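Long-range contacts in uncharacterized protein conserved in bacteria (Cupriavidus necator, PDB 5DMH), which catalyses the ATP-dependent phosphorylation of 3-oxo-tetronate to 3-oxo-tetronate 4-phosphate, and is captured here with the product nucleotide ADP: residues V290-A295 / P341-A346; F388-G393 / L431-G436. All coordinates share one frame; numbering follows the deposited sequence.

Interaction 1 of 2, residues V290-A295 / P341-A346; sequences VLAGSA and PVLIYA. With ADP (adenosine-5'-diphosphate), chain C.
With CG trans to the backbone N (chi1 170°) and a further turn at chi2, Leu343 carries its CD1 back across the strand boundary to Val290, whose own CG1, likewise trans to N, reaches out to meet it. The two methyl groups touch at 3.6 Å, Val290 CG1 on Leu343 CD1, as the side chains slant past each other. The same CD1 also rests on CB of Ala292, and that CB in turn lies 3.9 Å from CB of Tyr345, so that Val290, Ala292, Leu343 and Tyr345 form one apolar patch, packed in part under helix 297-308. Leu291 and Ile344 emerge on the other face, side by side and pointing the same way, where Leu291 CD2 meets Ile344 CB and helix 362-382 closes over both. Between the two faces the strands run parallel, 12° apart. Val290 and Ala292 each donate and accept one backbone bond: Val290 N to Val342 O, Ile344 N to Val290 O, Ala292 N to Ile344 O, and Ala346 N to Ala292 O at 3.0 Å. This last bond is donated from just past the end of strand 343-345 and places Ala346 beside the adenine. There its carbonyl O accepts the adenine amino group, N6 of ADP, in a long bond of 3.3 Å, while its CB faces N7 of the same base. Ser294, past the end of its own strand, holds OG 2.6 Å from the beta-phosphate oxygen O2B of ADP; Ser296 and Thr299 also bond to this hydroxyl. Two neighbouring strands thus serve opposite ends of one ligand, an example of the nucleotide site found at the C-terminal ends of parallel strands, here in the C-terminal domain of a four-carbon acid sugar kinase.

Interaction 2 of 2, residues F388-G393 / L431-G436; sequences FVVAGG and LALKSG. With ADP (adenosine-5'-diphosphate), chain C.
One terminal oxygen of the beta-phosphate, O1B of ADP, is gripped by backbone amides from both segments. Gly436 N reaches it at 2.8 Å through a rather bent bond (137° at the hydrogen), and Gly393 N at 2.9 Å along a straighter path. Neither Gly392 nor Gly436 has a CB, which here would run into the phosphates, and the backbone angles of Gly392 themselves require glycine. Behind this grip lie two parallel strands inclined by only 7°. Val390 donates to Ala432 O and accepts from Lys434 N; Gly392 N, donating to Lys434 O at 2.8 Å, carries the pairing to the threshold of the site. Leu431 crosses Phe388 at a slant, its CD2 3.5 Å from Phe388 CB and oblique to the ring, whereas Val390 and Leu433 lie alongside each other, CG2 to CD2. On the other face Lys434 starts out extended, CG trans to N (chi1 -175°), then bends at chi3 and chi4. The bend lays CE on Ala391 CB at 3.6 Å and folds NZ back to Gly436 O, 2.9 Å away, approaching from above the carbonyl plane. Gln302 OE1 and Thr299 OG1 of helix 297-308 and the carbonyl of Phe438 also bond to NZ, so the buried amine ties the loop after its own strand to that helix. Gly392 occupies the N-cap position of helix 393-403, and the amide of Gly393 comes from the helix's first turn. The helix dipole probably adds to the pull of the two N-H groups, which would help offset the phosphate's negative charge.

In the fold
Both contacts are buried and belong to the same parallel array, joined where strand 288-292 lies beside strand 387-391: Leu291 N probably bonds to Val389 O, and Leu291 O to Ala391 N. The centre of interaction 1 is about 18 Å from the centre of the chain, that of interaction 2 about 10 Å, and interaction 2 is nearer the N-terminal part, with helix 41-53 touching Leu433 and Ser435. Their centres are about 9 Å apart and both meet ADP, but differently. Interaction 1 reaches from base to phosphate with a carbonyl and a hydroxyl; interaction 2 concentrates backbone amides on the phosphate and buries a lysine. At the phosphate they meet directly, Ser294 OG packing 3.2 Å from Gly436 CA.

Interaction 1 of 2, residues V290-A295 / P341-A346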
loop_
_atom_site.group_PDB
_atom_site.type_symbol
_atom_site.label_atom_id
_atom_site.label_comp_id
_atom_site.label_asym_id
_atom_site.label_seq_id
_atom_site.Cartn_x
_atom_site.Cartn_y
_atom_site.Cartn_z
ATOM N N VAL A 290 15.387 6.405 9.684
ATOM C CA VAL A 290 14.923 5.953 8.375
ATOM C C VAL A 290 15.327 4.493 8.248
ATOM O O VAL A 290 16.470 4.170 8.508
ATOM C CB VAL A 290 15.541 6.753 7.226
ATOM C CG1 VAL A 290 14.892 6.405 5.904
ATOM C CG2 VAL A 290 15.408 8.246 7.497
ATOM N N LEU A 291 14.341 3.641 7.967
ATOM C CA LEU A 291 14.509 2.198 7.848
ATOM C C LEU A 291 14.121 1.780 6.440
ATOM O O LEU A 291 12.927 1.850 6.058
ATOM C CB LEU A 291 13.643 1.492 8.881
ATOM C CG LEU A 291 13.871 1.885 10.339
ATOM C CD1 LEU A 291 12.872 1.195 11.256
ATOM C CD2 LEU A 291 15.313 1.561 10.746
ATOM N N ALA A 292 15.101 1.331 5.661
ATOM C CA ALA A 292 14.856 1.077 4.241
ATOM C C ALA A 292 15.063 -0.384 3.880
ATOM O O ALA A 292 16.174 -0.896 3.933
ATOM C CB ALA A 292 15.730 1.971 3.381
ATOM N N GLY A 293 13.962 -1.052 3.549
ATOM C CA GLY A 293 13.985 -2.429 3.121
ATOM C C GLY A 293 13.542 -2.646 1.682
ATOM O O GLY A 293 13.647 -3.750 1.179
ATOM N N SER A 294 13.045 -1.602 1.026
ATOM C CA SER A 294 12.771 -1.646 -0.411
ATOM C C SER A 294 14.067 -1.729 -1.227
ATOM O O SER A 294 15.051 -1.088 -0.887
ATOM C CB SER A 294 11.982 -0.393 -0.799
ATOM O OG SER A 294 11.714 -0.328 -2.214
ATOM N N ALA A 295 14.040 -2.483 -2.314
ATOM C CA ALA A 295 15.141 -2.555 -3.275
ATOM C C ALA A 295 14.847 -1.817 -4.595
ATOM O O ALA A 295 15.508 -2.063 -5.609
ATOM C CB ALA A 295 15.447 -3.999 -3.586
ATOM N N PRO A 341 19.126 11.824 12.919
ATOM C CA PRO A 341 18.627 10.559 12.391
ATOM C C PRO A 341 19.650 9.864 11.526
ATOM O O PRO A 341 20.414 10.512 10.808
ATOM C CB PRO A 341 17.406 10.979 11.542
ATOM C CG PRO A 341 16.982 12.266 12.169
ATOM C CD PRO A 341 18.244 12.950 12.586
ATOM N N VAL A 342 19.660 8.547 11.636
ATOM C CA VAL A 342 20.437 7.692 10.780
ATOM C C VAL A 342 19.526 6.903 9.850
ATOM O O VAL A 342 18.329 6.756 10.100
ATOM C CB VAL A 342 21.308 6.694 11.579
ATOM C CG1 VAL A 342 22.136 7.419 12.641
ATOM C CG2 VAL A 342 20.478 5.574 12.188
ATOM N N LEU A 343 20.143 6.395 8.791
ATOM C CA LEU A 343 19.536 5.495 7.826
ATOM C C LEU A 343 20.099 4.097 8.038
ATOM O O LEU A 343 21.331 3.917 8.033
ATOM C CB LEU A 343 19.892 5.965 6.412
ATOM C CG LEU A 343 19.520 4.992 5.283
ATOM C CD1 LEU A 343 18.023 4.778 5.138
ATOM C CD2 LEU A 343 20.121 5.466 3.984
ATOM N N ILE A 344 19.215 3.134 8.295
ATOM C CA ILE A 344 19.576 1.723 8.293
ATOM C C ILE A 344 18.938 1.115 7.063
ATOM O O ILE A 344 17.715 1.216 6.891
ATOM C CB ILE A 344 19.086 1.027 9.567
ATOM C CG1 ILE A 344 19.507 1.819 10.804
ATOM C CG2 ILE A 344 19.561 -0.426 9.629
ATOM C CD1 ILE A 344 21.017 1.862 11.090
ATOM N N TYR A 345 19.734 0.463 6.212
ATOM C CA TYR A 345 19.235 0.064 4.896
ATOM C C TYR A 345 19.796 -1.242 4.406
ATOM O O TYR A 345 20.956 -1.544 4.620
ATOM C CB TYR A 345 19.500 1.158 3.835
ATOM C CG TYR A 345 20.951 1.346 3.397
ATOM C CD1 TYR A 345 21.827 2.080 4.172
ATOM C CD2 TYR A 345 21.431 0.779 2.227
ATOM C CE1 TYR A 345 23.145 2.280 3.788
ATOM C CE2 TYR A 345 22.750 0.951 1.836
ATOM C CZ TYR A 345 23.602 1.696 2.627
ATOM O OH TYR A 345 24.900 1.893 2.242
ATOM N N ALA A 346 18.944 -2.020 3.755
ATOM C CA ALA A 346 19.364 -3.220 3.057
ATOM C C ALA A 346 19.328 -2.982 1.555
ATOM O O ALA A 346 19.810 -3.801 0.773
ATOM C CB ALA A 346 18.464 -4.366 3.425
HETATM P PB ADP C . 8.590 -2.469 -2.042
HETATM O O1B ADP C . 7.663 -1.436 -1.409
HETATM O O2B ADP C . 9.701 -1.803 -2.836
HETATM O O3B ADP C . 7.854 -3.566 -2.797
HETATM P PA ADP C . 9.006 -4.248 0.246
HETATM O O1A ADP C . 9.587 -3.881 1.555
HETATM O O2A ADP C . 7.555 -4.547 0.084
HETATM O O3A ADP C . 9.461 -3.104 -0.820
HETATM O "O5'" ADP C . 9.713 -5.562 -0.345
HETATM C "C5'" ADP C . 11.123 -5.657 -0.487
HETATM C "C4'" ADP C . 11.560 -7.064 -0.092
HETATM O "O4'" ADP C . 12.882 -7.294 -0.552
HETATM C "C3'" ADP C . 11.580 -7.246 1.421
HETATM O "O3'" ADP C . 11.185 -8.582 1.787
HETATM C "C2'" ADP C . 13.021 -7.009 1.746
HETATM O "O2'" ADP C . 13.387 -7.510 3.014
HETATM C "C1'" ADP C . 13.684 -7.671 0.562
HETATM N N9 ADP C . 15.052 -7.187 0.417
HETATM C C8 ADP C . 15.490 -5.913 0.563
HETATM N N7 ADP C . 16.819 -5.841 0.392
HETATM C C5 ADP C . 17.236 -7.103 0.135
HETATM C C6 ADP C . 18.533 -7.730 -0.115
HETATM N N6 ADP C . 19.620 -6.933 -0.152
HETATM N N1 ADP C . 18.562 -9.057 -0.349
HETATM C C2 ADP C . 17.448 -9.819 -0.331
HETATM N N3 ADP C . 16.211 -9.328 -0.086
HETATM C C4 ADP C . 16.071 -7.991 0.161
#

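Interaction 2 of 2, residues F388-G393 / L431-G436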
loop_
_atom_site.group_PDB
_atom_site.type_symbol
_atom_site.label_atom_id
_atom_site.label_comp_id
_atom_site.label_asym_id
_atom_site.label_seq_id
_atom_site.Cartn_x
_atom_site.Cartn_y
_atom_site.Cartn_z
ATOM N N PHE A 388 9.493 7.838 12.539
ATOM C CA PHE A 388 9.938 6.697 11.750
ATOM C C PHE A 388 9.554 6.857 10.303
ATOM O O PHE A 388 8.353 6.922 9.973
ATOM C CB PHE A 388 9.281 5.423 12.290
ATOM C CG PHE A 388 9.586 5.131 13.725
ATOM C CD1 PHE A 388 8.934 5.813 14.743
ATOM C CD2 PHE A 388 10.496 4.137 14.067
ATOM C CE1 PHE A 388 9.205 5.520 16.071
ATOM C CE2 PHE A 388 10.758 3.854 15.386
ATOM C CZ PHE A 388 10.129 4.539 16.382
ATOM N N VAL A 389 10.562 6.889 9.428
ATOM C CA VAL A 389 10.371 6.838 7.975
ATOM C C VAL A 389 10.795 5.456 7.495
ATOM O O VAL A 389 11.919 5.046 7.716
ATOM C CB VAL A 389 11.238 7.902 7.260
ATOM C CG1 VAL A 389 11.068 7.807 5.753
ATOM C CG2 VAL A 389 10.894 9.293 7.771
ATOM N N VAL A 390 9.861 4.735 6.885
ATOM C CA VAL A 390 10.063 3.369 6.461
ATOM C C VAL A 390 9.848 3.261 4.954
ATOM O O VAL A 390 8.805 3.647 4.448
ATOM C CB VAL A 390 9.112 2.399 7.180
ATOM C CG1 VAL A 390 9.501 0.957 6.860
ATOM C CG2 VAL A 390 9.083 2.633 8.699
ATOM N N ALA A 391 10.830 2.717 4.258
ATOM C CA ALA A 391 10.761 2.535 2.820
ATOM C C ALA A 391 10.483 1.084 2.512
ATOM O O ALA A 391 11.287 0.215 2.871
ATOM C CB ALA A 391 12.070 2.979 2.169
ATOM N N GLY A 392 9.328 0.811 1.889
ATOM C CA GLY A 392 8.971 -0.538 1.516
ATOM C C GLY A 392 7.659 -0.999 2.155
ATOM O O GLY A 392 7.401 -0.769 3.338
ATOM N N GLY A 393 6.824 -1.641 1.355
ATOM C CA GLY A 393 5.527 -2.142 1.819
ATOM C C GLY A 393 5.591 -3.222 2.895
ATOM O O GLY A 393 5.079 -3.065 4.035
ATOM N N LEU A 431 4.769 8.529 11.713
ATOM C CA LEU A 431 5.237 7.560 10.744
ATOM C C LEU A 431 5.020 8.021 9.317
ATOM O O LEU A 431 3.977 8.597 8.998
ATOM C CB LEU A 431 4.437 6.267 10.881
ATOM C CG LEU A 431 4.428 5.551 12.235
ATOM C CD1 LEU A 431 3.493 4.373 12.130
ATOM C CD2 LEU A 431 5.781 5.070 12.541
ATOM N N ALA A 432 5.971 7.704 8.449
ATOM C CA ALA A 432 5.782 7.869 7.012
ATOM C C ALA A 432 6.124 6.522 6.417
ATOM O O ALA A 432 7.251 6.040 6.555
ATOM C CB ALA A 432 6.694 8.973 6.445
ATOM N N LEU A 433 5.123 5.879 5.836
ATOM C CA LEU A 433 5.245 4.540 5.308
ATOM C C LEU A 433 5.244 4.651 3.787
ATOM O O LEU A 433 4.190 4.789 3.160
ATOM C CB LEU A 433 4.073 3.673 5.781
ATOM C CG LEU A 433 3.915 3.621 7.303
ATOM C CD1 LEU A 433 2.794 2.679 7.732
ATOM C CD2 LEU A 433 5.230 3.260 8.007
ATOM N N LYS A 434 6.435 4.586 3.221
ATOM C CA LYS A 434 6.664 4.870 1.801
ATOM C C LYS A 434 6.693 3.610 0.946
ATOM O O LYS A 434 7.616 2.814 1.001
ATOM C CB LYS A 434 7.993 5.612 1.646
ATOM C CG LYS A 434 8.328 6.088 0.233
ATOM C CD LYS A 434 9.843 6.169 0.068
ATOM C CE LYS A 434 10.393 4.844 -0.418
ATOM N NZ LYS A 434 10.713 4.870 -1.849
ATOM N N SER A 435 5.661 3.412 0.135
ATOM C CA SER A 435 5.738 2.378 -0.883
ATOM C C SER A 435 7.045 2.491 -1.652
ATOM O O SER A 435 7.512 3.590 -1.968
ATOM C CB SER A 435 4.554 2.491 -1.834
ATOM O OG SER A 435 4.435 1.302 -2.595
ATOM N N GLY A 436 7.648 1.351 -1.954
ATOM C CA GLY A 436 8.980 1.333 -2.504
ATOM C C GLY A 436 9.206 2.220 -3.715
ATOM O O GLY A 436 10.248 2.876 -3.832
HETATM P PB ADP C . 8.590 -2.469 -2.042
HETATM O O1B ADP C . 7.663 -1.436 -1.409
HETATM O O2B ADP C . 9.701 -1.803 -2.836
HETATM O O3B ADP C . 7.854 -3.566 -2.797
HETATM P PA ADP C . 9.006 -4.248 0.246
HETATM O O1A ADP C . 9.587 -3.881 1.555
HETATM O O2A ADP C . 7.555 -4.547 0.084
HETATM O O3A ADP C . 9.461 -3.104 -0.820
HETATM O "O5'" ADP C . 9.713 -5.562 -0.345
HETATM C "C5'" ADP C . 11.123 -5.657 -0.487
HETATM C "C4'" ADP C . 11.560 -7.064 -0.092
HETATM O "O4'" ADP C . 12.882 -7.294 -0.552
HETATM C "C3'" ADP C . 11.580 -7.246 1.421
HETATM O "O3'" ADP C . 11.185 -8.582 1.787
HETATM C "C2'" ADP C . 13.021 -7.009 1.746
HETATM O "O2'" ADP C . 13.387 -7.510 3.014
HETATM C "C1'" ADP C . 13.684 -7.671 0.562
HETATM N N9 ADP C . 15.052 -7.187 0.417
HETATM C C8 ADP C . 15.490 -5.913 0.563
HETATM N N7 ADP C . 16.819 -5.841 0.392
HETATM C C5 ADP C . 17.236 -7.103 0.135
HETATM C C6 ADP C . 18.533 -7.730 -0.115
HETATM N N6 ADP C . 19.620 -6.933 -0.152
HETATM N N1 ADP C . 18.562 -9.057 -0.349
HETATM C C2 ADP C . 17.448 -9.819 -0.331
HETATM N N3 ADP C . 16.211 -9.328 -0.086
HETATM C C4 ADP C . 16.071 -7.991 0.161
#